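Local coordinates for protein putative (Helicobacter pylori, PDB 4O8S) that belongs to the nucleotidyltransferase superfamily and probably transfers nucleotides, being related to the AbiEii toxins of type IV toxin-antitoxin systems, at residues E44-L56 / T99-K111. Numbering follows the deposited sequence.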
ATOM      1  N   GLU A  44      -4.322  -7.903  -0.433  1.00 33.51           N
ATOM      2  CA  GLU A  44      -5.478  -8.513   0.227  1.00 37.05           C
ATOM      3  C   GLU A  44      -5.929  -7.865   1.544  1.00 38.10           C
ATOM      4  O   GLU A  44      -7.021  -8.169   2.012  1.00 39.77           O
ATOM      5  CB  GLU A  44      -5.228 -10.013   0.500  1.00 38.13           C
ATOM      6  CG  GLU A  44      -4.409 -10.742  -0.548  1.00 42.86           C
ATOM      7  CD  GLU A  44      -3.890 -12.094  -0.041  1.00 50.71           C
ATOM      8  OE1 GLU A  44      -3.028 -12.105   0.875  1.00 50.88           O
ATOM      9  OE2 GLU A  44      -4.347 -13.139  -0.557  1.00 53.54           O
ATOM     10  N   ASP A  45      -5.099  -7.031   2.164  1.00 34.96           N
ATOM     11  CA  ASP A  45      -5.467  -6.417   3.448  1.00 36.59           C
ATOM     12  C   ASP A  45      -5.955  -4.970   3.263  1.00 38.04           C
ATOM     13  O   ASP A  45      -5.547  -4.299   2.314  1.00 35.25           O
ATOM     14  CB  ASP A  45      -4.267  -6.430   4.408  1.00 37.72           C
ATOM     15  CG  ASP A  45      -3.753  -7.841   4.688  1.00 43.90           C
ATOM     16  OD1 ASP A  45      -4.572  -8.797   4.630  1.00 40.87           O
ATOM     17  OD2 ASP A  45      -2.534  -7.992   4.972  1.00 45.23           O
ATOM     18  N   LEU A  46      -6.814  -4.480   4.161  1.00 25.37           N
ATOM     19  CA  LEU A  46      -7.200  -3.075   4.107  1.00 23.95           C
ATOM     20  C   LEU A  46      -6.584  -2.334   5.291  1.00 29.32           C
ATOM     21  O   LEU A  46      -6.718  -2.775   6.455  1.00 31.25           O
ATOM     22  CB  LEU A  46      -8.721  -2.910   4.109  1.00 24.98           C
ATOM     23  CG  LEU A  46      -9.529  -3.342   2.883  1.00 27.33           C
ATOM     24  CD1 LEU A  46     -11.002  -3.168   3.173  1.00 24.95           C
ATOM     25  CD2 LEU A  46      -9.140  -2.514   1.664  1.00 26.37           C
ATOM     26  N   ASP A  47      -5.904  -1.222   5.009  1.00 27.11           N
ATOM     27  CA  ASP A  47      -5.255  -0.437   6.052  1.00 30.37           C
ATOM     28  C   ASP A  47      -5.664   1.032   5.916  1.00 31.92           C
ATOM     29  O   ASP A  47      -5.564   1.619   4.823  1.00 29.48           O
ATOM     30  CB  ASP A  47      -3.728  -0.581   5.939  1.00 32.82           C
ATOM     31  CG  ASP A  47      -3.010  -0.344   7.262  1.00 40.16           C
ATOM     32  OD1 ASP A  47      -3.676  -0.276   8.333  1.00 44.09           O
ATOM     33  OD2 ASP A  47      -1.762  -0.257   7.250  1.00 45.20           O
ATOM     34  N   PHE A  48      -6.118   1.624   7.020  1.00 26.17           N
ATOM     35  CA  PHE A  48      -6.610   3.003   7.008  1.00 24.99           C
ATOM     36  C   PHE A  48      -5.942   3.867   8.055  1.00 27.87           C
ATOM     37  O   PHE A  48      -5.416   3.355   9.067  1.00 28.40           O
ATOM     38  CB  PHE A  48      -8.107   3.039   7.305  1.00 25.34           C
ATOM     39  CG  PHE A  48      -8.959   2.318   6.309  1.00 26.69           C
ATOM     40  CD1 PHE A  48      -9.241   0.970   6.475  1.00 25.11           C
ATOM     41  CD2 PHE A  48      -9.532   3.000   5.236  1.00 23.92           C
ATOM     42  CE1 PHE A  48     -10.081   0.289   5.557  1.00 26.69           C
ATOM     43  CE2 PHE A  48     -10.355   2.341   4.324  1.00 24.45           C
ATOM     44  CZ  PHE A  48     -10.627   0.980   4.482  1.00 25.87           C
ATOM     45  N   ASP A  49      -5.957   5.175   7.814  1.00 27.30           N
ATOM     46  CA  ASP A  49      -5.737   6.167   8.872  1.00 30.92           C
ATOM     47  C   ASP A  49      -7.082   6.834   9.081  1.00 32.27           C
ATOM     48  O   ASP A  49      -7.875   6.929   8.143  1.00 30.99           O
ATOM     49  CB  ASP A  49      -4.750   7.255   8.453  1.00 34.82           C
ATOM     50  CG  ASP A  49      -3.319   6.796   8.485  1.00 41.39           C
ATOM     51  OD1 ASP A  49      -2.979   5.899   9.303  1.00 39.87           O
ATOM     52  OD2 ASP A  49      -2.525   7.336   7.680  1.00 47.38           O
ATOM     53  N   CYS A  50      -7.341   7.286  10.304  1.00 32.70           N
ATOM     54  CA  CYS A  50      -8.547   8.035  10.604  1.00 33.87           C
ATOM     55  C   CYS A  50      -8.290   8.872  11.848  1.00 39.01           C
ATOM     56  O   CYS A  50      -7.652   8.396  12.786  1.00 38.06           O
ATOM     57  CB  CYS A  50      -9.703   7.077  10.869  1.00 37.72           C
ATOM     58  SG  CYS A  50     -11.341   7.831  10.653  1.00 41.14           S
ATOM     59  N   HIS A  51      -8.781  10.106  11.879  1.00 43.19           N
ATOM     60  CA  HIS A  51      -8.512  10.970  13.033  1.00 45.67           C
ATOM     61  C   HIS A  51      -9.495  10.762  14.195  1.00 48.64           C
ATOM     62  O   HIS A  51      -9.230  11.206  15.318  1.00 52.25           O
ATOM     63  CB  HIS A  51      -8.482  12.445  12.630  1.00 47.40           C
ATOM     64  CG  HIS A  51      -9.838  13.026  12.392  1.00 53.84           C
ATOM     65  ND1 HIS A  51     -10.471  12.966  11.169  1.00 50.96           N
ATOM     66  CD2 HIS A  51     -10.693  13.668  13.227  1.00 54.13           C
ATOM     67  CE1 HIS A  51     -11.653  13.556  11.257  1.00 53.11           C
ATOM     68  NE2 HIS A  51     -11.812  13.986  12.496  1.00 50.37           N
ATOM     69  N   LYS A  52     -10.622  10.100  13.936  1.00 47.36           N
ATOM     70  CA  LYS A  52     -11.548   9.764  15.020  1.00 49.29           C
ATOM     71  C   LYS A  52     -12.267   8.434  14.795  1.00 49.72           C
ATOM     72  O   LYS A  52     -12.238   7.867  13.693  1.00 46.17           O
ATOM     73  CB  LYS A  52     -12.586  10.873  15.210  1.00 53.17           C
ATOM     74  CG  LYS A  52     -13.670  10.878  14.132  1.00 52.41           C
ATOM     75  CD  LYS A  52     -14.494  12.164  14.188  1.00 58.08           C
ATOM     76  CE  LYS A  52     -15.419  12.273  12.978  1.00 63.78           C
ATOM     77  NZ  LYS A  52     -16.014  13.640  12.821  1.00 69.70           N
ATOM     78  N   LYS A  53     -12.920   7.953  15.848  1.00 44.38           N
ATOM     79  CA  LYS A  53     -13.694   6.715  15.790  1.00 46.44           C
ATOM     80  C   LYS A  53     -14.934   6.842  14.909  1.00 45.63           C
ATOM     81  O   LYS A  53     -15.511   7.925  14.795  1.00 46.80           O
ATOM     82  CB  LYS A  53     -14.126   6.297  17.201  1.00 50.43           C
ATOM     83  CG  LYS A  53     -13.396   5.073  17.742  1.00 50.74           C
ATOM     84  CD  LYS A  53     -11.926   5.373  18.002  1.00 47.24           C
ATOM     85  CE  LYS A  53     -11.179   4.114  18.450  1.00 48.41           C
ATOM     86  NZ  LYS A  53     -11.704   3.549  19.724  1.00 46.98           N
ATOM     87  N   ILE A  54     -15.338   5.728  14.297  1.00 44.05           N
ATOM     88  CA  ILE A  54     -16.555   5.665  13.485  1.00 46.83           C
ATOM     89  C   ILE A  54     -17.313   4.354  13.760  1.00 50.74           C
ATOM     90  O   ILE A  54     -16.847   3.511  14.542  1.00 49.09           O
ATOM     91  CB  ILE A  54     -16.242   5.746  11.971  1.00 47.49           C
ATOM     92  CG1 ILE A  54     -15.534   4.476  11.503  1.00 49.00           C
ATOM     93  CG2 ILE A  54     -15.416   6.988  11.645  1.00 45.22           C
ATOM     94  CD1 ILE A  54     -16.093   3.889  10.210  1.00 50.40           C
ATOM     95  N   ASN A  55     -18.472   4.175  13.124  1.00 49.77           N
ATOM     96  CA  ASN A  55     -19.206   2.922  13.264  1.00 49.61           C
ATOM     97  C   ASN A  55     -18.709   1.919  12.223  1.00 51.30           C
ATOM     98  O   ASN A  55     -19.407   1.605  11.255  1.00 49.80           O
ATOM     99  CB  ASN A  55     -20.730   3.142  13.158  1.00 54.74           C
ATOM    100  CG  ASN A  55     -21.548   1.887  13.526  1.00 56.91           C
ATOM    101  OD1 ASN A  55     -20.996   0.836  13.892  1.00 52.70           O
ATOM    102  ND2 ASN A  55     -22.875   2.005  13.438  1.00 59.79           N
ATOM    103  N   LEU A  56     -17.499   1.413  12.450  1.00 49.43           N
ATOM    104  CA  LEU A  56     -16.842   0.506  11.524  1.00 46.86           C
ATOM    105  C   LEU A  56     -17.682  -0.735  11.261  1.00 47.50           C
ATOM    106  O   LEU A  56     -17.921  -1.101  10.105  1.00 47.97           O
ATOM    107  CB  LEU A  56     -15.466   0.113  12.076  1.00 45.67           C
ATOM    108  CG  LEU A  56     -14.532  -0.643  11.130  1.00 44.06           C
ATOM    109  CD1 LEU A  56     -14.753  -2.144  11.194  1.00 39.13           C
ATOM    110  CD2 LEU A  56     -14.680  -0.121   9.685  1.00 43.84           C
ATOM    111  N   THR A  99     -10.956 -14.706   4.902  1.00 40.67           N
ATOM    112  CA  THR A  99     -10.729 -13.631   5.853  1.00 40.56           C
ATOM    113  C   THR A  99     -10.236 -12.360   5.151  1.00 40.18           C
ATOM    114  O   THR A  99      -9.298 -12.413   4.344  1.00 40.60           O
ATOM    115  CB  THR A  99      -9.702 -14.053   6.930  1.00 43.32           C
ATOM    116  OG1 THR A  99     -10.216 -15.176   7.669  1.00 51.10           O
ATOM    117  CG2 THR A  99      -9.419 -12.891   7.896  1.00 44.39           C
ATOM    118  N   LEU A 100     -10.883 -11.235   5.456  1.00 33.90           N
ATOM    119  CA  LEU A 100     -10.372  -9.915   5.100  1.00 35.45           C
ATOM    120  C   LEU A 100      -9.881  -9.214   6.359  1.00 31.48           C
ATOM    121  O   LEU A 100     -10.662  -8.963   7.286  1.00 32.60           O
ATOM    122  CB  LEU A 100     -11.453  -9.058   4.429  1.00 29.94           C
ATOM    123  CG  LEU A 100     -11.079  -7.585   4.208  1.00 28.36           C
ATOM    124  CD1 LEU A 100      -9.835  -7.497   3.351  1.00 33.85           C
ATOM    125  CD2 LEU A 100     -12.217  -6.831   3.539  1.00 30.90           C
ATOM    126  N   LYS A 101      -8.588  -8.908   6.407  1.00 30.83           N
ATOM    127  CA  LYS A 101      -8.033  -8.163   7.529  1.00 29.51           C
ATOM    128  C   LYS A 101      -8.212  -6.664   7.312  1.00 32.98           C
ATOM    129  O   LYS A 101      -7.872  -6.132   6.246  1.00 29.39           O
ATOM    130  CB  LYS A 101      -6.549  -8.496   7.752  1.00 36.30           C
ATOM    131  CG  LYS A 101      -5.913  -7.616   8.852  1.00 40.45           C
ATOM    132  CD  LYS A 101      -4.627  -8.212   9.440  1.00 47.93           C
ATOM    133  CE  LYS A 101      -3.459  -8.216   8.461  1.00 54.14           C
ATOM    134  NZ  LYS A 101      -2.191  -8.654   9.134  1.00 57.85           N
ATOM    135  N   LEU A 102      -8.756  -5.981   8.315  1.00 26.46           N
ATOM    136  CA  LEU A 102      -8.982  -4.538   8.219  1.00 31.28           C
ATOM    137  C   LEU A 102      -8.347  -3.881   9.430  1.00 30.76           C
ATOM    138  O   LEU A 102      -8.701  -4.184  10.572  1.00 30.19           O
ATOM    139  CB  LEU A 102     -10.481  -4.231   8.163  1.00 26.32           C
ATOM    140  CG  LEU A 102     -10.961  -2.860   7.688  1.00 31.21           C
ATOM    141  CD1 LEU A 102     -12.422  -2.955   7.306  1.00 35.09           C
ATOM    142  CD2 LEU A 102     -10.782  -1.796   8.768  1.00 29.99           C
ATOM    143  N   GLU A 103      -7.398  -2.989   9.181  1.00 27.64           N
ATOM    144  CA  GLU A 103      -6.710  -2.291  10.256  1.00 28.22           C
ATOM    145  C   GLU A 103      -6.848  -0.784  10.159  1.00 33.05           C
ATOM    146  O   GLU A 103      -6.843  -0.205   9.059  1.00 30.76           O
ATOM    147  CB  GLU A 103      -5.234  -2.655  10.260  1.00 29.65           C
ATOM    148  CG  GLU A 103      -4.942  -4.076  10.711  1.00 42.37           C
ATOM    149  CD  GLU A 103      -3.575  -4.168  11.368  1.00 47.44           C
ATOM    150  OE1 GLU A 103      -3.151  -3.161  12.004  1.00 49.48           O
ATOM    151  OE2 GLU A 103      -2.929  -5.233  11.239  1.00 49.00           O
ATOM    152  N   ILE A 104      -6.948  -0.138  11.316  1.00 29.55           N
ATOM    153  CA  ILE A 104      -7.023   1.310  11.361  1.00 25.39           C
ATOM    154  C   ILE A 104      -6.013   1.842  12.366  1.00 33.25           C
ATOM    155  O   ILE A 104      -5.859   1.283  13.470  1.00 33.33           O
ATOM    156  CB  ILE A 104      -8.425   1.787  11.786  1.00 29.38           C
ATOM    157  CG1 ILE A 104      -9.509   0.939  11.114  1.00 30.82           C
ATOM    158  CG2 ILE A 104      -8.611   3.281  11.488  1.00 31.19           C
ATOM    159  CD1 ILE A 104     -10.924   1.288  11.567  1.00 33.95           C
ATOM    160  N   SER A 105      -5.332   2.924  11.994  1.00 29.22           N
ATOM    161  CA  SER A 105      -4.508   3.682  12.927  1.00 33.97           C
ATOM    162  C   SER A 105      -5.150   5.054  13.168  1.00 34.40           C
ATOM    163  O   SER A 105      -5.489   5.748  12.204  1.00 33.67           O
ATOM    164  CB  SER A 105      -3.083   3.843  12.383  1.00 35.34           C
ATOM    165  OG  SER A 105      -2.389   4.841  13.131  1.00 43.48           O
ATOM    166  N   TYR A 106      -5.341   5.433  14.440  1.00 34.10           N
ATOM    167  CA  TYR A 106      -5.924   6.737  14.804  1.00 35.84           C
ATOM    168  C   TYR A 106      -4.827   7.777  15.121  1.00 39.96           C
ATOM    169  O   TYR A 106      -3.721   7.393  15.495  1.00 45.13           O
ATOM    170  CB  TYR A 106      -6.930   6.568  15.964  1.00 33.08           C
ATOM    171  CG  TYR A 106      -8.033   5.573  15.637  1.00 30.87           C
ATOM    172  CD1 TYR A 106      -9.110   5.945  14.841  1.00 31.46           C
ATOM    173  CD2 TYR A 106      -7.982   4.261  16.091  1.00 30.52           C
ATOM    174  CE1 TYR A 106     -10.104   5.053  14.500  1.00 31.31           C
ATOM    175  CE2 TYR A 106      -8.987   3.347  15.756  1.00 30.97           C
ATOM    176  CZ  TYR A 106     -10.039   3.759  14.955  1.00 33.17           C
ATOM    177  OH  TYR A 106     -11.052   2.887  14.605  1.00 35.93           O
ATOM    178  N   ARG A 107      -5.111   9.069  14.931  1.00 84.70           N
ATOM    179  CA  ARG A 107      -4.110  10.161  15.066  1.00 95.57           C
ATOM    180  C   ARG A 107      -2.774   9.946  14.316  1.00 98.28           C
ATOM    181  O   ARG A 107      -1.741  10.541  14.646  1.00 99.43           O
ATOM    182  CB  ARG A 107      -3.853  10.528  16.539  1.00105.49           C
ATOM    183  CG  ARG A 107      -3.374  11.973  16.775  1.00108.17           C
ATOM    184  CD  ARG A 107      -4.505  12.984  16.621  1.00119.38           C
ATOM    185  NE  ARG A 107      -4.468  13.704  15.349  1.00122.36           N
ATOM    186  CZ  ARG A 107      -5.373  14.609  14.983  1.00125.43           C
ATOM    187  NH1 ARG A 107      -6.384  14.896  15.790  1.00123.76           N
ATOM    188  NH2 ARG A 107      -5.271  15.225  13.812  1.00121.44           N
ATOM    189  N   ASP A 108      -2.810   9.075  13.317  1.00101.57           N
ATOM    190  CA  ASP A 108      -1.760   8.968  12.325  1.00101.29           C
ATOM    191  C   ASP A 108      -2.192  10.000  11.298  1.00103.66           C
ATOM    192  O   ASP A 108      -1.388  10.548  10.540  1.00103.80           O
ATOM    193  CB  ASP A 108      -1.833   7.573  11.699  1.00 97.06           C
ATOM    194  CG  ASP A 108      -0.475   7.016  11.309  1.00101.10           C
ATOM    195  OD1 ASP A 108       0.345   7.762  10.726  1.00104.28           O
ATOM    196  OD2 ASP A 108      -0.238   5.816  11.581  1.00100.47           O
ATOM    197  N   ALA A 109      -3.493  10.282  11.353  1.00 78.38           N
ATOM    198  CA  ALA A 109      -4.281  10.852  10.261  1.00 74.68           C
ATOM    199  C   ALA A 109      -3.661  11.979   9.456  1.00 77.32           C
ATOM    200  O   ALA A 109      -3.112  12.935  10.015  1.00 81.68           O
ATOM    201  CB  ALA A 109      -5.655  11.265  10.767  1.00 72.03           C
ATOM    202  N   PRO A 110      -3.769  11.867   8.124  1.00 83.74           N
ATOM    203  CA  PRO A 110      -3.384  12.964   7.235  1.00 83.57           C
ATOM    204  C   PRO A 110      -4.340  14.132   7.439  1.00 83.44           C
ATOM    205  O   PRO A 110      -5.499  13.917   7.819  1.00 82.53           O
ATOM    206  CB  PRO A 110      -3.583  12.364   5.836  1.00 78.18           C
ATOM    207  CG  PRO A 110      -4.608  11.277   6.022  1.00 74.35           C
ATOM    208  CD  PRO A 110      -4.341  10.719   7.389  1.00 74.33           C
ATOM    209  N   LYS A 111      -3.859  15.350   7.217  1.00 62.82           N
ATOM    210  CA  LYS A 111      -4.752  16.496   7.128  1.00 64.23           C
ATOM    211  C   LYS A 111      -5.720  16.233   5.974  1.00 60.67           C
ATOM    212  O   LYS A 111      -5.385  15.515   5.027  1.00 58.03           O
ATOM    213  CB  LYS A 111      -3.952  17.785   6.883  1.00 69.50           C
ATOM    214  CG  LYS A 111      -3.058  18.192   8.050  1.00 75.06           C
ATOM    215  CD  LYS A 111      -2.242  19.447   7.738  1.00 81.24           C
ATOM    216  CE  LYS A 111      -3.134  20.633   7.373  1.00 86.09           C
ATOM    217  NZ  LYS A 111      -2.381  21.930   7.350  1.00 87.12           N
TER
HETATM  218  O   HOH W   1      -6.874  -9.800   4.315  1.00 33.07           O
HETATM  219  O   HOH W   2      -0.057   7.018   7.653  1.00 45.89           O
HETATM  220  O   HOH W   3     -13.495   3.722  14.117  1.00 39.22           O
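A water bridges the two strands at their start, donating to Glu-44 O (2.8 Å) and Asp-45 OD1 (2.5 Å) and accepting from Lys-101 N (2.8 Å). The carbonyl oxygen of Glu-103 accepts a hydrogen bond from Phe-48 N at 2.8 Å. Asp-47 turns CG away from its own N (chi1 -155°), which brings OD1 within 3.2 Å of this same Glu-103 O, acceptor against acceptor. Strands 46-50 and 99-106 run parallel, their short segments 21° apart, joined by alternating backbone hydrogen bonds; strands 26-27 and 82-91 flank the pair, each antiparallel to its neighbour. Leu-46, Phe-48, Leu-102 and Ile-104 share the apolar face, where CD2 of Leu-102 meets CE1 of Phe-48 at 3.9 Å. Past the strand, the chain of Lys-53, bent at chi2 and chi4, crosses Tyr-106 at about a right angle. Its CE lies 3.9 Å from the ring centroid in a CH-pi contact, while NZ goes on to Asp-78; CG2 of Ile-104 covers the opposite face. One water links OH of Tyr-106, 2.6 Å away, to the N of Ile-54. On the polar face Asp-49 is gripped by Lys-28 and Arg-128, and Glu-103 pairs with Arg-84. Asp-45 and Asp-47, separated by Leu-46, fit the Asp-X-Asp signature of the nucleotidyltransferase fold, and Glu-103 could complete an acidic cluster, consistent with a metal-dependent site.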